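Side-chain contacts in NalP translocator (Neisseria meningitidis, PDB 1UYN), which forms, as the C-terminal domain of an autotransporter, a hydrophilic outer-membrane pore for translocating the secreted protease passenger to the bacterial cell surface: residues A11-D16 with N134-S139; A20-Q25 with R239-T244. All coordinates share one frame; numbering follows the deposited sequence.

How the contacts relate
Contacts 1 and 2 use the same helix, 12-34, which runs inside a twelve-stranded antiparallel barrel. Contact 1 joins its first turn to strand 121-139, whereas contact 2 joins residues 20-25 to the loop after strand 224-235. Their centres are about 12 Å apart and lie about 21 Å and 13 Å from the centre of the chain. They meet directly where Ala15 CB, on the side of the helix turned away from 134-139, packs 3.4 Å from Tyr241 O. The bound detergent belongs elsewhere: its pocket is made by residues of strands 62-79 and 82-97, none of which belongs to either contact.

Contact 1: residues A11-D16 with N134-S139; sequences ATVYAD and NSISRS
Tyr14 and Ile136 mark the register, their CA atoms 7.4 Å apart, where the start of helix 12-34 passes the end of strand 121-139. The short axes of 12-16 and 134-139 approach to 9.5 Å at 150°, so helix and strand run in roughly opposite directions. No direct hydrogen bond joins them, and side chains fill the gap.

Ile136 supplies most of the strand's contribution. Its CG1 lies over one face of the Tyr14 ring, reaching CE1 at 3.4 Å, while CG2 lies on the same face, near CZ. With CG anti to the carbonyl carbon (chi1 -62°), the Tyr14 ring extends obliquely across Ile136, its hydroxyl ending above CG2. Beside the phenol, Val13 CG1 touches the same CG2 at 3.9 Å, the two side chains sliding past each other in opposite senses, and is equally far from Arg138 CD. The arginine thus contributes its aliphatic part here; the chain bends about CG-CD (chi3 -112°), sending NE off toward Glu191.

A water makes a polar link between the segments: it donates to Tyr14 O at 3.0 Å and accepts from Asn134 ND2 at 2.7 Å. The amide is held on its other side too, as Asn134 OD1 bonds to Thr104.

Glu191 of strand 172-192 is the second bridge, its OE2 taking both the Tyr14 hydroxyl and a salt bridge from Arg138 NE. Phe189 of that strand meets the Tyr14 ring, Ala100 and Ala102 of strand 100-117 back Val13 and Ile136, and strand 121-139 pairs with its neighbours as part of the barrel wall enclosing the helix.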
ATOM      1  N   ALA A  11      -1.707  14.624  21.194  1.00 38.45           N
ATOM      2  CA  ALA A  11      -1.566  14.719  19.729  1.00 36.12           C
ATOM      3  C   ALA A  11      -1.429  13.319  19.082  1.00 33.97           C
ATOM      4  O   ALA A  11      -0.452  12.992  18.373  1.00 34.29           O
ATOM      5  CB  ALA A  11      -0.369  15.569  19.398  1.00 36.52           C
ATOM      6  N   THR A  12      -2.435  12.485  19.310  1.00 30.86           N
ATOM      7  CA  THR A  12      -2.474  11.167  18.684  1.00 28.12           C
ATOM      8  C   THR A  12      -2.723  11.303  17.195  1.00 26.21           C
ATOM      9  O   THR A  12      -2.549  10.312  16.456  1.00 25.60           O
ATOM     10  CB  THR A  12      -3.623  10.326  19.225  1.00 27.82           C
ATOM     11  OG1 THR A  12      -4.844  11.060  19.065  1.00 28.50           O
ATOM     12  CG2 THR A  12      -3.484  10.026  20.710  1.00 25.92           C
ATOM     13  N   VAL A  13      -3.164  12.492  16.764  1.00 23.70           N
ATOM     14  CA  VAL A  13      -3.486  12.726  15.362  1.00 22.43           C
ATOM     15  C   VAL A  13      -2.269  12.645  14.451  1.00 20.84           C
ATOM     16  O   VAL A  13      -2.371  12.132  13.327  1.00 21.61           O
ATOM     17  CB  VAL A  13      -4.273  14.046  15.122  1.00 22.72           C
ATOM     18  CG1 VAL A  13      -3.384  15.322  15.315  1.00 22.77           C
ATOM     19  CG2 VAL A  13      -4.904  14.017  13.751  1.00 22.04           C
ATOM     20  N   TYR A  14      -1.114  13.068  14.923  1.00 18.52           N
ATOM     21  CA  TYR A  14       0.073  12.849  14.134  1.00 17.92           C
ATOM     22  C   TYR A  14       0.466  11.370  14.023  1.00 17.52           C
ATOM     23  O   TYR A  14       0.799  10.923  12.947  1.00 17.31           O
ATOM     24  CB  TYR A  14       1.210  13.684  14.643  1.00 17.82           C
ATOM     25  CG  TYR A  14       0.899  15.123  14.536  1.00 17.30           C
ATOM     26  CD1 TYR A  14       1.163  15.797  13.390  1.00 18.41           C
ATOM     27  CD2 TYR A  14       0.320  15.817  15.595  1.00 18.27           C
ATOM     28  CE1 TYR A  14       0.842  17.142  13.275  1.00 21.13           C
ATOM     29  CE2 TYR A  14       0.014  17.164  15.494  1.00 17.09           C
ATOM     30  CZ  TYR A  14       0.271  17.805  14.330  1.00 17.53           C
ATOM     31  OH  TYR A  14      -0.013  19.116  14.176  1.00 18.42           O
ATOM     32  N   ALA A  15       0.445  10.618  15.124  1.00 17.29           N
ATOM     33  CA  ALA A  15       0.762   9.177  15.074  1.00 17.13           C
ATOM     34  C   ALA A  15      -0.163   8.433  14.126  1.00 17.46           C
ATOM     35  O   ALA A  15       0.275   7.620  13.350  1.00 17.44           O
ATOM     36  CB  ALA A  15       0.657   8.537  16.460  1.00 16.44           C
ATOM     37  N   ASP A  16      -1.447   8.737  14.221  1.00 17.94           N
ATOM     38  CA  ASP A  16      -2.497   8.065  13.497  1.00 18.18           C
ATOM     39  C   ASP A  16      -2.477   8.322  12.013  1.00 18.02           C
ATOM     40  O   ASP A  16      -2.746   7.415  11.224  1.00 18.45           O
ATOM     41  CB  ASP A  16      -3.847   8.544  14.048  1.00 18.55           C
ATOM     42  CG  ASP A  16      -4.136   8.006  15.435  1.00 20.06           C
ATOM     43  OD1 ASP A  16      -3.398   7.112  15.877  1.00 23.73           O
ATOM     44  OD2 ASP A  16      -5.064   8.413  16.175  1.00 22.60           O
ATOM     45  N   ASN A 134       2.208  15.497   5.897  1.00 19.54           N
ATOM     46  CA  ASN A 134       0.950  15.453   6.641  1.00 19.30           C
ATOM     47  C   ASN A 134       0.616  16.859   7.071  1.00 18.22           C
ATOM     48  O   ASN A 134       1.423  17.537   7.709  1.00 18.29           O
ATOM     49  CB  ASN A 134       1.095  14.570   7.906  1.00 20.16           C
ATOM     50  CG  ASN A 134       1.225  13.091   7.586  1.00 20.72           C
ATOM     51  OD1 ASN A 134       1.011  12.657   6.447  1.00 21.53           O
ATOM     52  ND2 ASN A 134       1.614  12.315   8.579  1.00 23.80           N
ATOM     53  N   SER A 135      -0.568  17.308   6.694  1.00 17.58           N
ATOM     54  CA  SER A 135      -1.105  18.576   7.167  1.00 16.92           C
ATOM     55  C   SER A 135      -2.171  18.258   8.167  1.00 16.35           C
ATOM     56  O   SER A 135      -3.066  17.542   7.874  1.00 15.70           O
ATOM     57  CB  SER A 135      -1.702  19.346   6.034  1.00 16.35           C
ATOM     58  OG  SER A 135      -0.654  19.903   5.310  1.00 17.18           O
ATOM     59  N   ILE A 136      -2.026  18.753   9.376  1.00 16.54           N
ATOM     60  CA  ILE A 136      -2.966  18.483  10.428  1.00 16.44           C
ATOM     61  C   ILE A 136      -3.632  19.770  10.746  1.00 16.78           C
ATOM     62  O   ILE A 136      -2.979  20.760  10.783  1.00 15.67           O
ATOM     63  CB  ILE A 136      -2.204  17.975  11.642  1.00 16.33           C
ATOM     64  CG1 ILE A 136      -2.006  16.449  11.568  1.00 18.06           C
ATOM     65  CG2 ILE A 136      -2.945  18.312  12.889  1.00 16.42           C
ATOM     66  CD1 ILE A 136      -1.280  15.924  10.341  1.00 19.56           C
ATOM     67  N   SER A 137      -4.944  19.772  10.918  1.00 18.58           N
ATOM     68  CA  SER A 137      -5.572  20.791  11.744  1.00 20.28           C
ATOM     69  C   SER A 137      -6.352  20.122  12.860  1.00 21.86           C
ATOM     70  O   SER A 137      -6.995  19.107  12.645  1.00 21.37           O
ATOM     71  CB  SER A 137      -6.462  21.730  10.954  1.00 20.54           C
ATOM     72  OG  SER A 137      -7.019  21.052   9.885  1.00 21.19           O
ATOM     73  N   ARG A 138      -6.235  20.679  14.063  1.00 24.13           N
ATOM     74  CA  ARG A 138      -6.952  20.175  15.223  1.00 26.26           C
ATOM     75  C   ARG A 138      -7.623  21.280  16.006  1.00 27.64           C
ATOM     76  O   ARG A 138      -6.961  22.202  16.482  1.00 27.67           O
ATOM     77  CB  ARG A 138      -6.065  19.386  16.216  1.00 26.61           C
ATOM     78  CG  ARG A 138      -4.600  19.387  16.026  1.00 26.54           C
ATOM     79  CD  ARG A 138      -3.889  18.707  17.187  1.00 28.11           C
ATOM     80  NE  ARG A 138      -3.118  19.694  17.936  1.00 31.01           N
ATOM     81  CZ  ARG A 138      -3.159  19.878  19.242  1.00 31.94           C
ATOM     82  NH1 ARG A 138      -3.944  19.150  20.013  1.00 34.64           N
ATOM     83  NH2 ARG A 138      -2.391  20.806  19.786  1.00 31.63           N
ATOM     84  N   SER A 139      -8.939  21.151  16.143  1.00 29.43           N
ATOM     85  CA  SER A 139      -9.698  21.946  17.079  1.00 31.07           C
ATOM     86  C   SER A 139      -9.032  21.822  18.429  1.00 31.77           C
ATOM     87  O   SER A 139      -8.797  20.725  18.935  1.00 31.77           O
ATOM     88  CB  SER A 139     -11.158  21.484  17.156  1.00 31.73           C
ATOM     89  OG  SER A 139     -11.261  20.244  17.837  1.00 33.80           O
TER
HETATM   90  O   HOH W   1       2.054  12.961  11.124  1.00 33.49           O

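Contact 2: residues A20-Q25 with R239-T244; sequences AHADMQ and RDYTVT
The Ala22 methyl group reaches two flat groups of the loop at once, the phenol ring of Tyr241 and the guanidinium of Arg239, and comes to both at a slant. Its CB is 4.0 Å from Tyr241 CE2 and also 4.0 Å from Arg239 NH1. At the edge of the guanidinium lies the Tyr241 hydroxyl, only 15° out of that plane, and it accepts from Arg239 NH1 at 2.9 Å. The N-H...O angle of 138° shows a bent bond, but one that links the two groups side by side, and the Ala22 methyl meets both.

Arg239 runs out extended, then bends at chi3 (-74°) and, with chi4, presents NH1 to the phenol oxygen. Its other nitrogens are engaged as well: NE pairs with Asp235 and NH2 with Asp182, which probably fixes the plane of the group. Asp23, next to Ala22, stays apart, its OD1 6.6 Å from Arg239 NE, and makes its own salt bridges with Arg266 and Arg27.

Further along the loop, Asp240 OD1 accepts from Thr242 N at 3.2 Å, forming an Asx turn just after the arginine. In contact 2 a loop between barrel strands, 224-235 and 265-278, reaches the helix that occupies the interior of the autotransporter barrel: Tyr241 also packs on Thr18 and Ala19 of helix 12-34 and on Leu184 of strand 172-192, and Arg239 lies against Thr207 and Val209 of strand 199-219.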
ATOM      1  N   ALA A  20      -1.766   5.723   9.141  1.00 21.57           N
ATOM      2  CA  ALA A  20      -2.687   5.583   8.009  1.00 21.51           C
ATOM      3  C   ALA A  20      -1.966   5.612   6.671  1.00 21.03           C
ATOM      4  O   ALA A  20      -2.347   4.904   5.762  1.00 20.67           O
ATOM      5  CB  ALA A  20      -3.752   6.667   8.040  1.00 21.67           C
ATOM      6  N   HIS A  21      -0.914   6.421   6.573  1.00 21.48           N
ATOM      7  CA  HIS A  21      -0.109   6.506   5.357  1.00 21.52           C
ATOM      8  C   HIS A  21       0.712   5.223   5.110  1.00 21.97           C
ATOM      9  O   HIS A  21       0.667   4.653   4.010  1.00 22.29           O
ATOM     10  CB  HIS A  21       0.836   7.706   5.394  1.00 21.15           C
ATOM     11  CG  HIS A  21       1.797   7.728   4.255  1.00 20.60           C
ATOM     12  ND1 HIS A  21       1.401   7.933   2.957  1.00 21.87           N
ATOM     13  CD2 HIS A  21       3.125   7.494   4.205  1.00 23.66           C
ATOM     14  CE1 HIS A  21       2.451   7.873   2.160  1.00 23.24           C
ATOM     15  NE2 HIS A  21       3.512   7.607   2.893  1.00 21.81           N
ATOM     16  N   ALA A  22       1.468   4.790   6.118  1.00 21.54           N
ATOM     17  CA  ALA A  22       2.196   3.505   6.055  1.00 21.45           C
ATOM     18  C   ALA A  22       1.337   2.317   5.624  1.00 21.18           C
ATOM     19  O   ALA A  22       1.797   1.395   4.935  1.00 20.47           O
ATOM     20  CB  ALA A  22       2.846   3.179   7.415  1.00 21.03           C
ATOM     21  N   ASP A  23       0.099   2.324   6.096  1.00 21.47           N
ATOM     22  CA  ASP A  23      -0.828   1.219   5.893  1.00 20.72           C
ATOM     23  C   ASP A  23      -1.259   1.256   4.438  1.00 21.08           C
ATOM     24  O   ASP A  23      -1.269   0.237   3.763  1.00 22.10           O
ATOM     25  CB  ASP A  23      -1.997   1.410   6.821  1.00 20.29           C
ATOM     26  CG  ASP A  23      -2.959   0.274   6.788  1.00 19.20           C
ATOM     27  OD1 ASP A  23      -2.637  -0.787   7.338  1.00 19.96           O
ATOM     28  OD2 ASP A  23      -4.087   0.369   6.298  1.00 17.25           O
ATOM     29  N   MET A  24      -1.561   2.448   3.940  1.00 21.20           N
ATOM     30  CA  MET A  24      -1.871   2.623   2.530  1.00 21.28           C
ATOM     31  C   MET A  24      -0.729   2.248   1.646  1.00 20.13           C
ATOM     32  O   MET A  24      -0.950   1.645   0.607  1.00 20.42           O
ATOM     33  CB  MET A  24      -2.309   4.055   2.219  1.00 22.12           C
ATOM     34  CG  MET A  24      -3.836   4.187   2.157  1.00 26.25           C
ATOM     35  SD  MET A  24      -4.423   5.844   2.349  1.00 33.76           S
ATOM     36  CE  MET A  24      -5.839   5.546   3.334  1.00 37.88           C
ATOM     37  N   GLN A  25       0.475   2.626   2.048  1.00 20.29           N
ATOM     38  CA  GLN A  25       1.713   2.326   1.340  1.00 20.33           C
ATOM     39  C   GLN A  25       1.960   0.835   1.186  1.00 21.05           C
ATOM     40  O   GLN A  25       2.522   0.421   0.192  1.00 23.09           O
ATOM     41  CB  GLN A  25       2.912   2.933   2.051  1.00 20.00           C
ATOM     42  CG  GLN A  25       4.132   3.053   1.191  1.00 20.01           C
ATOM     43  CD  GLN A  25       4.138   4.299   0.304  1.00 21.64           C
ATOM     44  OE1 GLN A  25       3.080   4.782  -0.099  1.00 24.08           O
ATOM     45  NE2 GLN A  25       5.345   4.791  -0.047  1.00 24.86           N
ATOM     46  N   ARG A 239       4.849  -0.993  15.990  1.00 23.40           N
ATOM     47  CA  ARG A 239       4.638   0.030  14.987  1.00 23.27           C
ATOM     48  C   ARG A 239       4.035   1.178  15.725  1.00 24.16           C
ATOM     49  O   ARG A 239       2.839   1.354  15.743  1.00 24.94           O
ATOM     50  CB  ARG A 239       3.728  -0.448  13.876  1.00 22.79           C
ATOM     51  CG  ARG A 239       3.696   0.492  12.687  1.00 21.37           C
ATOM     52  CD  ARG A 239       2.635   0.167  11.678  1.00 20.22           C
ATOM     53  NE  ARG A 239       2.917  -1.017  10.846  1.00 21.00           N
ATOM     54  CZ  ARG A 239       3.718  -1.028   9.763  1.00 18.96           C
ATOM     55  NH1 ARG A 239       4.380   0.072   9.379  1.00 20.20           N
ATOM     56  NH2 ARG A 239       3.870  -2.147   9.082  1.00 14.45           N
ATOM     57  N   ASP A 240       4.907   1.931  16.377  1.00 24.89           N
ATOM     58  CA  ASP A 240       4.557   3.120  17.143  1.00 24.89           C
ATOM     59  C   ASP A 240       5.024   4.351  16.374  1.00 23.62           C
ATOM     60  O   ASP A 240       6.237   4.504  16.102  1.00 23.55           O
ATOM     61  CB  ASP A 240       5.301   3.061  18.475  1.00 25.21           C
ATOM     62  CG  ASP A 240       4.600   3.792  19.599  1.00 26.62           C
ATOM     63  OD1 ASP A 240       3.718   4.662  19.349  1.00 25.24           O
ATOM     64  OD2 ASP A 240       4.938   3.533  20.791  1.00 30.87           O
ATOM     65  N   TYR A 241       4.073   5.201  16.017  1.00 22.27           N
ATOM     66  CA  TYR A 241       4.390   6.465  15.398  1.00 21.52           C
ATOM     67  C   TYR A 241       4.040   7.626  16.306  1.00 21.91           C
ATOM     68  O   TYR A 241       3.948   8.753  15.869  1.00 22.30           O
ATOM     69  CB  TYR A 241       3.696   6.564  14.061  1.00 21.57           C
ATOM     70  CG  TYR A 241       4.151   5.515  13.075  1.00 19.46           C
ATOM     71  CD1 TYR A 241       5.494   5.125  13.008  1.00 17.00           C
ATOM     72  CD2 TYR A 241       3.245   4.940  12.194  1.00 18.30           C
ATOM     73  CE1 TYR A 241       5.922   4.154  12.126  1.00 17.87           C
ATOM     74  CE2 TYR A 241       3.651   3.958  11.272  1.00 20.01           C
ATOM     75  CZ  TYR A 241       5.003   3.559  11.252  1.00 20.06           C
ATOM     76  OH  TYR A 241       5.436   2.598  10.368  1.00 17.17           O
ATOM     77  N   THR A 242       3.905   7.360  17.589  1.00 22.81           N
ATOM     78  CA  THR A 242       3.705   8.410  18.562  1.00 24.06           C
ATOM     79  C   THR A 242       4.991   9.195  18.738  1.00 24.86           C
ATOM     80  O   THR A 242       6.014   8.630  19.099  1.00 25.32           O
ATOM     81  CB  THR A 242       3.242   7.807  19.880  1.00 24.32           C
ATOM     82  OG1 THR A 242       1.902   7.317  19.705  1.00 24.85           O
ATOM     83  CG2 THR A 242       3.122   8.855  20.940  1.00 22.88           C
ATOM     84  N   VAL A 243       4.929  10.495  18.457  1.00 25.93           N
ATOM     85  CA  VAL A 243       6.095  11.357  18.563  1.00 26.65           C
ATOM     86  C   VAL A 243       6.222  11.913  19.964  1.00 26.61           C
ATOM     87  O   VAL A 243       5.225  12.225  20.603  1.00 26.39           O
ATOM     88  CB  VAL A 243       6.081  12.528  17.536  1.00 26.90           C
ATOM     89  CG1 VAL A 243       5.847  12.011  16.143  1.00 28.28           C
ATOM     90  CG2 VAL A 243       5.061  13.531  17.870  1.00 26.77           C
ATOM     91  N   THR A 244       7.469  11.960  20.423  1.00 27.11           N
ATOM     92  CA  THR A 244       7.900  12.704  21.601  1.00 27.66           C
ATOM     93  C   THR A 244       7.887  14.184  21.285  1.00 28.30           C
ATOM     94  O   THR A 244       8.549  14.604  20.345  1.00 27.75           O
ATOM     95  CB  THR A 244       9.365  12.369  21.897  1.00 27.74           C
ATOM     96  OG1 THR A 244       9.495  10.984  22.183  1.00 25.99           O
ATOM     97  CG2 THR A 244       9.866  13.117  23.147  1.00 28.73           C
TER